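Local coordinates for lectin-like protein (Entamoeba histolytica HM-1:IMSS-A, PDB 5ZBT), which is of unknown function but has a legume lectin-like domain, related to that of ERGIC-53, that may bind D-mannose, at residues Gln83-Ile88 with Val224-Tyr229; Cys157-Ile162 with Ile191-Ile196; Gln163-Gly168 with Glu185-His190. All blocks are in the same frame, centred on the assembly; numbering follows the deposited sequence.

Contact 1: Gln83-Ile88 with Val224-Tyr229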
loop_
_atom_site.group_PDB
_atom_site.type_symbol
_atom_site.label_atom_id
_atom_site.label_comp_id
_atom_site.label_asym_id
_atom_site.label_seq_id
_atom_site.Cartn_x
_atom_site.Cartn_y
_atom_site.Cartn_z
ATOM N N GLN A 83 -3.985 -8.092 3.090
ATOM C CA GLN A 83 -2.621 -8.610 3.202
ATOM C C GLN A 83 -1.895 -8.364 1.889
ATOM O O GLN A 83 -2.255 -8.938 0.857
ATOM C CB GLN A 83 -2.616 -10.102 3.530
ATOM C CG GLN A 83 -3.119 -10.444 4.921
ATOM C CD GLN A 83 -3.342 -11.924 5.085
ATOM O OE1 GLN A 83 -2.794 -12.713 4.332
ATOM N NE2 GLN A 83 -4.166 -12.308 6.049
ATOM N N LEU A 84 -0.881 -7.519 1.922
ATOM C CA LEU A 84 -0.117 -7.170 0.735
ATOM C C LEU A 84 1.282 -7.749 0.893
ATOM O O LEU A 84 2.063 -7.277 1.725
ATOM C CB LEU A 84 -0.066 -5.658 0.548
ATOM C CG LEU A 84 0.598 -5.218 -0.757
ATOM C CD1 LEU A 84 -0.333 -5.525 -1.933
ATOM C CD2 LEU A 84 0.908 -3.766 -0.710
ATOM N N LYS A 85 1.597 -8.774 0.110
ATOM C CA LYS A 85 2.889 -9.423 0.212
ATOM C C LYS A 85 3.892 -8.737 -0.718
ATOM O O LYS A 85 3.644 -8.584 -1.918
ATOM C CB LYS A 85 2.754 -10.906 -0.111
ATOM C CG LYS A 85 4.000 -11.718 0.193
ATOM C CD LYS A 85 3.728 -13.207 0.095
ATOM C CE LYS A 85 5.029 -13.965 0.162
ATOM N NZ LYS A 85 4.816 -15.406 0.451
ATOM N N LEU A 86 5.026 -8.348 -0.153
ATOM C CA LEU A 86 6.029 -7.502 -0.791
ATOM C C LEU A 86 7.144 -8.323 -1.423
ATOM O O LEU A 86 7.556 -9.358 -0.893
ATOM C CB LEU A 86 6.651 -6.559 0.239
ATOM C CG LEU A 86 6.012 -5.218 0.588
ATOM C CD1 LEU A 86 4.523 -5.299 0.579
ATOM C CD2 LEU A 86 6.497 -4.813 1.961
ATOM N N ASN A 87 7.658 -7.824 -2.552
ATOM C CA ASN A 87 8.860 -8.363 -3.208
ATOM C C ASN A 87 9.667 -7.154 -3.695
ATOM O O ASN A 87 9.483 -6.687 -4.824
ATOM C CB ASN A 87 8.475 -9.300 -4.352
ATOM C CG ASN A 87 9.671 -10.029 -4.960
ATOM O OD1 ASN A 87 10.814 -9.835 -4.552
ATOM N ND2 ASN A 87 9.401 -10.871 -5.951
ATOM N N ILE A 88 10.535 -6.626 -2.831
ATOM C CA ILE A 88 11.259 -5.381 -3.094
ATOM C C ILE A 88 12.739 -5.702 -3.310
ATOM O O ILE A 88 13.358 -6.385 -2.487
ATOM C CB ILE A 88 11.071 -4.366 -1.948
ATOM C CG1 ILE A 88 9.597 -4.000 -1.772
ATOM C CG2 ILE A 88 11.855 -3.080 -2.208
ATOM C CD1 ILE A 88 9.325 -3.264 -0.466
ATOM N N VAL A 224 5.034 -6.480 -6.022
ATOM C CA VAL A 224 4.030 -7.014 -5.109
ATOM C C VAL A 224 3.730 -8.455 -5.510
ATOM O O VAL A 224 3.405 -8.728 -6.671
ATOM C CB VAL A 224 2.759 -6.140 -5.124
ATOM C CG1 VAL A 224 1.589 -6.870 -4.522
ATOM C CG2 VAL A 224 3.030 -4.854 -4.373
ATOM N N GLN A 225 3.862 -9.376 -4.554
ATOM C CA GLN A 225 3.614 -10.784 -4.836
ATOM C C GLN A 225 2.130 -11.111 -4.888
ATOM O O GLN A 225 1.702 -11.908 -5.728
ATOM C CB GLN A 225 4.277 -11.657 -3.782
ATOM C CG GLN A 225 5.755 -11.758 -3.938
ATOM C CD GLN A 225 6.203 -13.190 -4.027
ATOM O OE1 GLN A 225 6.299 -13.882 -3.007
ATOM N NE2 GLN A 225 6.479 -13.654 -5.254
ATOM N N SER A 226 1.341 -10.551 -3.975
ATOM C CA SER A 226 -0.072 -10.898 -3.879
ATOM C C SER A 226 -0.778 -9.895 -2.988
ATOM O O SER A 226 -0.160 -9.208 -2.167
ATOM C CB SER A 226 -0.278 -12.306 -3.317
ATOM O OG SER A 226 0.287 -12.392 -2.030
ATOM N N LEU A 227 -2.092 -9.839 -3.158
ATOM C CA LEU A 227 -2.962 -9.038 -2.314
ATOM C C LEU A 227 -4.188 -9.885 -2.004
ATOM O O LEU A 227 -4.877 -10.348 -2.926
ATOM C CB LEU A 227 -3.339 -7.728 -3.008
ATOM C CG LEU A 227 -4.359 -6.852 -2.280
ATOM C CD1 LEU A 227 -3.812 -6.313 -0.940
ATOM C CD2 LEU A 227 -4.748 -5.714 -3.194
ATOM N N HIS A 228 -4.424 -10.141 -0.716
ATOM C CA HIS A 228 -5.590 -10.892 -0.265
ATOM C C HIS A 228 -6.481 -9.958 0.525
ATOM O O HIS A 228 -6.005 -9.254 1.422
ATOM C CB HIS A 228 -5.230 -12.081 0.636
ATOM C CG HIS A 228 -4.453 -13.163 -0.038
ATOM N ND1 HIS A 228 -3.122 -13.023 -0.378
ATOM C CD2 HIS A 228 -4.800 -14.423 -0.393
ATOM C CE1 HIS A 228 -2.694 -14.138 -0.944
ATOM N NE2 HIS A 228 -3.691 -15.002 -0.965
ATOM N N TYR A 229 -7.763 -9.971 0.199
ATOM C CA TYR A 229 -8.797 -9.365 1.015
ATOM C C TYR A 229 -9.529 -10.484 1.748
ATOM O O TYR A 229 -9.927 -11.473 1.132
ATOM C CB TYR A 229 -9.750 -8.546 0.143
ATOM C CG TYR A 229 -11.131 -8.396 0.719
ATOM C CD1 TYR A 229 -11.318 -7.837 1.974
ATOM C CD2 TYR A 229 -12.256 -8.818 0.014
ATOM C CE1 TYR A 229 -12.583 -7.703 2.525
ATOM C CE2 TYR A 229 -13.530 -8.685 0.559
ATOM C CZ TYR A 229 -13.683 -8.121 1.822
ATOM O OH TYR A 229 -14.929 -7.975 2.400
HETATM O O HOH W 1 -0.747 -11.427 0.132
#

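Contact 2: Cys157-Ile162 with Ile191-Ile196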
loop_
_atom_site.group_PDB
_atom_site.type_symbol
_atom_site.label_atom_id
_atom_site.label_comp_id
_atom_site.label_asym_id
_atom_site.label_seq_id
_atom_site.Cartn_x
_atom_site.Cartn_y
_atom_site.Cartn_z
ATOM N N CYS A 157 5.509 4.300 12.792
ATOM C CA CYS A 157 6.220 3.264 13.506
ATOM C C CYS A 157 7.426 2.900 12.654
ATOM O O CYS A 157 7.587 3.375 11.523
ATOM C CB CYS A 157 5.326 2.046 13.763
ATOM S SG CYS A 157 5.458 0.777 12.454
ATOM N N SER A 158 8.260 2.026 13.189
ATOM C CA SER A 158 9.487 1.631 12.527
ATOM C C SER A 158 9.611 0.126 12.664
ATOM O O SER A 158 9.427 -0.399 13.766
ATOM C CB SER A 158 10.676 2.346 13.157
ATOM O OG SER A 158 11.856 2.119 12.428
ATOM N N VAL A 159 9.884 -0.569 11.554
ATOM C CA VAL A 159 10.027 -2.023 11.574
ATOM C C VAL A 159 11.214 -2.436 10.715
ATOM O O VAL A 159 11.247 -2.145 9.514
ATOM C CB VAL A 159 8.765 -2.759 11.096
ATOM C CG1 VAL A 159 9.044 -4.272 11.071
ATOM C CG2 VAL A 159 7.594 -2.457 12.015
ATOM N N ALA A 160 12.155 -3.165 11.315
ATOM C CA ALA A 160 13.354 -3.594 10.614
ATOM C C ALA A 160 13.072 -4.773 9.693
ATOM O O ALA A 160 12.190 -5.594 9.952
ATOM C CB ALA A 160 14.447 -3.982 11.614
ATOM N N ASN A 161 13.836 -4.828 8.599
ATOM C CA ASN A 161 13.980 -5.973 7.705
ATOM C C ASN A 161 12.788 -6.189 6.773
ATOM O O ASN A 161 12.549 -7.319 6.332
ATOM C CB ASN A 161 14.255 -7.246 8.508
ATOM C CG ASN A 161 15.532 -7.149 9.322
ATOM O OD1 ASN A 161 15.530 -7.380 10.535
ATOM N ND2 ASN A 161 16.629 -6.796 8.659
ATOM N N ILE A 162 12.074 -5.120 6.408
ATOM C CA ILE A 162 10.881 -5.287 5.576
ATOM C C ILE A 162 11.248 -5.851 4.207
ATOM O O ILE A 162 10.653 -6.837 3.751
ATOM C CB ILE A 162 10.101 -3.969 5.456
ATOM C CG1 ILE A 162 9.379 -3.658 6.764
ATOM C CG2 ILE A 162 9.080 -4.077 4.354
ATOM C CD1 ILE A 162 8.858 -2.225 6.838
ATOM N N ILE A 191 7.283 -13.414 11.825
ATOM C CA ILE A 191 6.851 -12.794 13.076
ATOM C C ILE A 191 5.908 -11.644 12.761
ATOM O O ILE A 191 6.257 -10.747 11.987
ATOM C CB ILE A 191 8.047 -12.293 13.905
ATOM C CG1 ILE A 191 9.062 -13.416 14.111
ATOM C CG2 ILE A 191 7.586 -11.719 15.244
ATOM C CD1 ILE A 191 10.288 -12.956 14.896
ATOM N N ASN A 192 4.718 -11.668 13.362
ATOM C CA ASN A 192 3.754 -10.596 13.171
ATOM C C ASN A 192 4.117 -9.454 14.105
ATOM O O ASN A 192 4.168 -9.640 15.325
ATOM C CB ASN A 192 2.332 -11.087 13.424
ATOM C CG ASN A 192 1.286 -10.135 12.878
ATOM O OD1 ASN A 192 1.296 -9.788 11.696
ATOM N ND2 ASN A 192 0.374 -9.707 13.737
ATOM N N MET A 193 4.402 -8.284 13.538
ATOM C CA MET A 193 4.902 -7.141 14.290
ATOM C C MET A 193 3.821 -6.078 14.404
ATOM O O MET A 193 3.195 -5.711 13.401
ATOM C CB MET A 193 6.133 -6.545 13.616
ATOM C CG MET A 193 7.177 -7.554 13.265
ATOM S SD MET A 193 8.171 -7.961 14.701
ATOM C CE MET A 193 9.759 -7.439 14.057
ATOM N N ASP A 194 3.613 -5.591 15.626
ATOM C CA ASP A 194 2.780 -4.425 15.862
ATOM C C ASP A 194 3.328 -3.214 15.108
ATOM O O ASP A 194 4.526 -3.109 14.831
ATOM C CB ASP A 194 2.728 -4.117 17.358
ATOM C CG ASP A 194 1.975 -5.177 18.163
ATOM O OD1 ASP A 194 1.071 -5.848 17.617
ATOM O OD2 ASP A 194 2.280 -5.333 19.366
ATOM N N CYS A 195 2.443 -2.276 14.793
ATOM C CA CYS A 195 2.923 -1.028 14.210
ATOM C C CYS A 195 2.054 0.156 14.646
ATOM O O CYS A 195 2.495 1.005 15.424
ATOM C CB CYS A 195 2.990 -1.169 12.683
ATOM S SG CYS A 195 3.559 0.286 11.785
ATOM N N ILE A 196 0.805 0.204 14.200
ATOM C CA ILE A 196 -0.065 1.343 14.451
ATOM C C ILE A 196 -1.465 0.828 14.770
ATOM O O ILE A 196 -1.962 -0.116 14.138
ATOM C CB ILE A 196 -0.083 2.298 13.236
ATOM C CG1 ILE A 196 1.217 3.105 13.157
ATOM C CG2 ILE A 196 -1.324 3.217 13.236
ATOM C CD1 ILE A 196 1.489 3.678 11.769
#

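Contact 3: Gln163-Gly168 with Glu185-His190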
loop_
_atom_site.group_PDB
_atom_site.type_symbol
_atom_site.label_atom_id
_atom_site.label_comp_id
_atom_site.label_asym_id
_atom_site.label_seq_id
_atom_site.Cartn_x
_atom_site.Cartn_y
_atom_site.Cartn_z
ATOM N N GLN A 163 12.241 -5.263 3.529
ATOM C CA GLN A 163 12.591 -5.821 2.226
ATOM C C GLN A 163 13.657 -6.898 2.303
ATOM O O GLN A 163 13.785 -7.673 1.345
ATOM C CB GLN A 163 13.033 -4.733 1.228
ATOM C CG GLN A 163 14.427 -4.202 1.397
ATOM C CD GLN A 163 15.491 -5.056 0.729
ATOM O OE1 GLN A 163 16.518 -5.340 1.343
ATOM N NE2 GLN A 163 15.255 -5.472 -0.517
ATOM N N LYS A 164 14.404 -6.976 3.412
ATOM C CA LYS A 164 15.427 -8.002 3.603
ATOM C C LYS A 164 14.847 -9.379 3.901
ATOM O O LYS A 164 15.609 -10.352 3.949
ATOM C CB LYS A 164 16.372 -7.596 4.740
ATOM C CG LYS A 164 17.436 -6.579 4.331
ATOM C CD LYS A 164 17.944 -5.799 5.546
ATOM C CE LYS A 164 19.257 -5.072 5.264
ATOM N NZ LYS A 164 19.138 -4.002 4.227
ATOM N N ASP A 165 13.538 -9.482 4.133
ATOM C CA ASP A 165 12.871 -10.778 4.266
ATOM C C ASP A 165 12.785 -11.423 2.885
ATOM O O ASP A 165 11.990 -10.998 2.041
ATOM C CB ASP A 165 11.484 -10.583 4.889
ATOM C CG ASP A 165 10.718 -11.891 5.093
ATOM O OD1 ASP A 165 11.151 -12.967 4.630
ATOM O OD2 ASP A 165 9.653 -11.846 5.742
ATOM N N LYS A 166 13.589 -12.463 2.657
ATOM C CA LYS A 166 13.656 -13.093 1.339
ATOM C C LYS A 166 12.355 -13.778 0.930
ATOM O O LYS A 166 12.135 -13.995 -0.268
ATOM C CB LYS A 166 14.801 -14.099 1.306
ATOM C CG LYS A 166 16.167 -13.459 1.459
ATOM C CD LYS A 166 16.900 -13.968 2.689
ATOM C CE LYS A 166 18.408 -13.943 2.457
ATOM N NZ LYS A 166 18.837 -12.736 1.681
ATOM N N ASP A 167 11.490 -14.124 1.887
ATOM C CA ASP A 167 10.198 -14.716 1.559
ATOM C C ASP A 167 9.115 -13.686 1.270
ATOM O O ASP A 167 8.014 -14.072 0.879
ATOM C CB ASP A 167 9.723 -15.606 2.701
ATOM C CG ASP A 167 10.727 -16.646 3.054
ATOM O OD1 ASP A 167 11.077 -17.459 2.168
ATOM O OD2 ASP A 167 11.186 -16.636 4.211
ATOM N N GLY A 168 9.385 -12.402 1.469
ATOM C CA GLY A 168 8.369 -11.404 1.222
ATOM C C GLY A 168 7.587 -11.012 2.458
ATOM O O GLY A 168 6.734 -11.772 2.939
ATOM N N GLU A 185 -0.224 -3.904 10.925
ATOM C CA GLU A 185 0.826 -4.805 11.354
ATOM C C GLU A 185 1.663 -5.146 10.138
ATOM O O GLU A 185 1.247 -4.919 9.002
ATOM C CB GLU A 185 0.251 -6.086 11.983
ATOM C CG GLU A 185 -0.520 -5.815 13.262
ATOM C CD GLU A 185 -1.516 -6.897 13.619
ATOM O OE1 GLU A 185 -1.617 -7.904 12.874
ATOM O OE2 GLU A 185 -2.188 -6.741 14.663
ATOM N N ILE A 186 2.851 -5.686 10.370
ATOM C CA ILE A 186 3.658 -6.180 9.263
ATOM C C ILE A 186 4.332 -7.481 9.679
ATOM O O ILE A 186 4.900 -7.576 10.770
ATOM C CB ILE A 186 4.680 -5.141 8.756
ATOM C CG1 ILE A 186 5.318 -5.652 7.457
ATOM C CG2 ILE A 186 5.745 -4.847 9.783
ATOM C CD1 ILE A 186 5.704 -4.565 6.483
ATOM N N MET A 187 4.206 -8.499 8.831
ATOM C CA MET A 187 4.789 -9.813 9.071
ATOM C C MET A 187 6.157 -9.860 8.402
ATOM O O MET A 187 6.258 -9.833 7.172
ATOM C CB MET A 187 3.877 -10.925 8.545
ATOM C CG MET A 187 4.266 -12.329 9.058
ATOM S SD MET A 187 5.819 -12.988 8.354
ATOM C CE MET A 187 5.438 -12.930 6.606
ATOM N N VAL A 188 7.207 -9.954 9.212
ATOM C CA VAL A 188 8.579 -9.996 8.724
ATOM C C VAL A 188 9.268 -11.198 9.344
ATOM O O VAL A 188 9.269 -11.343 10.570
ATOM C CB VAL A 188 9.348 -8.706 9.063
ATOM C CG1 VAL A 188 10.763 -8.775 8.509
ATOM C CG2 VAL A 188 8.613 -7.486 8.527
ATOM N N ASN A 189 9.851 -12.056 8.506
ATOM C CA ASN A 189 10.608 -13.223 8.971
ATOM C C ASN A 189 9.809 -14.051 9.978
ATOM O O ASN A 189 10.255 -14.320 11.095
ATOM C CB ASN A 189 11.946 -12.790 9.554
ATOM C CG ASN A 189 12.897 -12.313 8.487
ATOM O OD1 ASN A 189 13.015 -12.943 7.435
ATOM N ND2 ASN A 189 13.566 -11.191 8.733
ATOM N N HIS A 190 8.590 -14.418 9.575
ATOM C CA HIS A 190 7.671 -15.297 10.290
ATOM C C HIS A 190 7.100 -14.707 11.571
ATOM O O HIS A 190 6.435 -15.432 12.328
ATOM C CB HIS A 190 8.317 -16.649 10.599
ATOM C CG HIS A 190 8.770 -17.383 9.374
ATOM N ND1 HIS A 190 7.901 -18.076 8.557
ATOM C CD2 HIS A 190 10.000 -17.526 8.824
ATOM C CE1 HIS A 190 8.575 -18.610 7.553
ATOM N NE2 HIS A 190 9.850 -18.286 7.688
HETATM O O HOH W 2 8.597 -14.493 6.800
#

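Contact 1: Gln83-Ile88 with Val224-Tyr229
The side chains of Lys85 and Gln225 cross at a slant on the face that carries Ser226 and His228. The lysine runs out fully extended from a trans chi1 (-170°). Its CE lies 3.4 Å from Gln225 OE1, while CG packs against Gln225 CB at 4.0 Å. The glutamine chain bends at CG, and that CG also rests 3.7 Å from Asn87 CB. The polar end of Asn87 turns to Arg223. The backbone ties the same pair, with Gln225 N donating to Lys85 O at 2.8 Å. Gln83 is covered mainly through its backbone and CB. It exchanges two nearly straight bonds with His228, Gln83 N to His228 O and His228 N to Gln83 O, both 2.9 Å. Its amide reaches on to Glu81. These bonds join strands 80-90 and 220-231, antiparallel neighbours inside one sheet of the legume-lectin beta-sandwich. Pairing slips by one residue at Gln225: Leu84 faces Leu227, but Leu86 faces Val224. A water sits in the plane of the His228 ring, at its edge. It bonds to ND1, gives a hydrogen to Gln83 O and lies 2.6 Å from Ser226 OG. The face with Leu84, Leu86, Val224 and Leu227 is apolar here. On it Leu84 CD1 touches Val224 CG1 at 3.5 Å and Leu227 CD1 at 3.7 Å, and Leu84 continues inward to Met98 and Val100 of the second sheet.

Contact 2: Cys157-Ile162 with Ile191-Ile196
Cys157 is joined covalently to Cys195, and its side chain can be followed outward atom by atom. CB leaves the strand toward segment 191-196 and comes close to the backbone there, 3.4 Å from Cys195 O. The same CB also lies 4.3 Å from Ile196 CG1. SG comes next and closes the disulfide at 2.1 Å to Cys195 SG. The bridge turns by -95° about the S-S bond, close to the 90° that disulfides prefer, and its sense is left-handed. Cys195 meets it with SG pointing directly away from its own backbone N (chi1 180°), which carries the sulfur across to the other segment. Ile196 CD1 stands 4.2 Å from the backbone N of Cys157. Farther along, Val159 packs loosely over Met193 and the carbonyl of Asp194. Its CG1 is 4.4 Å from Met193 CG, and its CG2 is 4.2 Å from Asp194 O. Cys195 and Ile196 form a classic beta bulge, both facing Ile184 on the adjacent strand. The bridge links the outermost strands of two different sheets, 153-158 and 191-198, so it staples the sandwich at one edge. Cys195 rests on Ile136 and Ile196 on Val138, both of strand 135-142, while Val159 leans on Ile186 and Val188 of strand 181-188.

Contact 3: Gln163-Gly168 with Glu185-His190
The Asp165 carboxylate and the Asn189 amide run past one another head to tail, their planes 36° apart. The His190 ring has a water over the centre of one face, 3.8 Å above its plane. The carboxylate of Asp167 approaches that ring obliquely, with OD2 4.1 Å from His190 NE2. Two turns meet here. Asp165 heads a type I beta turn that closes at Gly168 and also an Asx turn, in which Asp165 OD1 accepts from Asp167 N. Opposite it is the tight reversal between strands 181-188 and 191-198. Asn189 and His190 both have positive phi there, consistent with a type I' hairpin turn. Asp165 holds the two together. Its chi1 of -179° swings the carboxylate away from its own N and toward the hairpin. OD2 accepts an almost straight bond from Asn189 N at 2.8 Å, and the N-H comes in from well above the carboxylate plane. Beside it, Asp165 CB packs on Val188 CG1 at 4.1 Å. Gly168 ends the turn with a positive phi, and its N donates to Asp165 O. Met187 bends twice along its chain, bringing CE to 4.1 Å from Gly168 O. The water over the imidazole gives a hydrogen to Asp165 OD2 at 3.0 Å and takes one from His190 N at 2.8 Å.

In the fold
Contact 1 is the core contact, its centre about 9 Å from the centre of the chain. Five of its touching residues are buried and none is fully exposed. The centres of contacts 2 and 3 lie about 15 Å out, at one edge of the sandwich, and include exposed residues: Asp194 in contact 2, Asp167, Asn189 and His190 in contact 3. Contact 1 uses paired backbone bonds and buried leucines, contact 2 a covalent bridge between sheets, contact 3 a carboxylate gripping turn backbone. Contacts 2 and 3 share a hairpin, where Met193 N probably bonds to Ile186 O. Leu86 of contact 1 packs on Ile162 of contact 2, and Lys85 reaches the turn of contact 3.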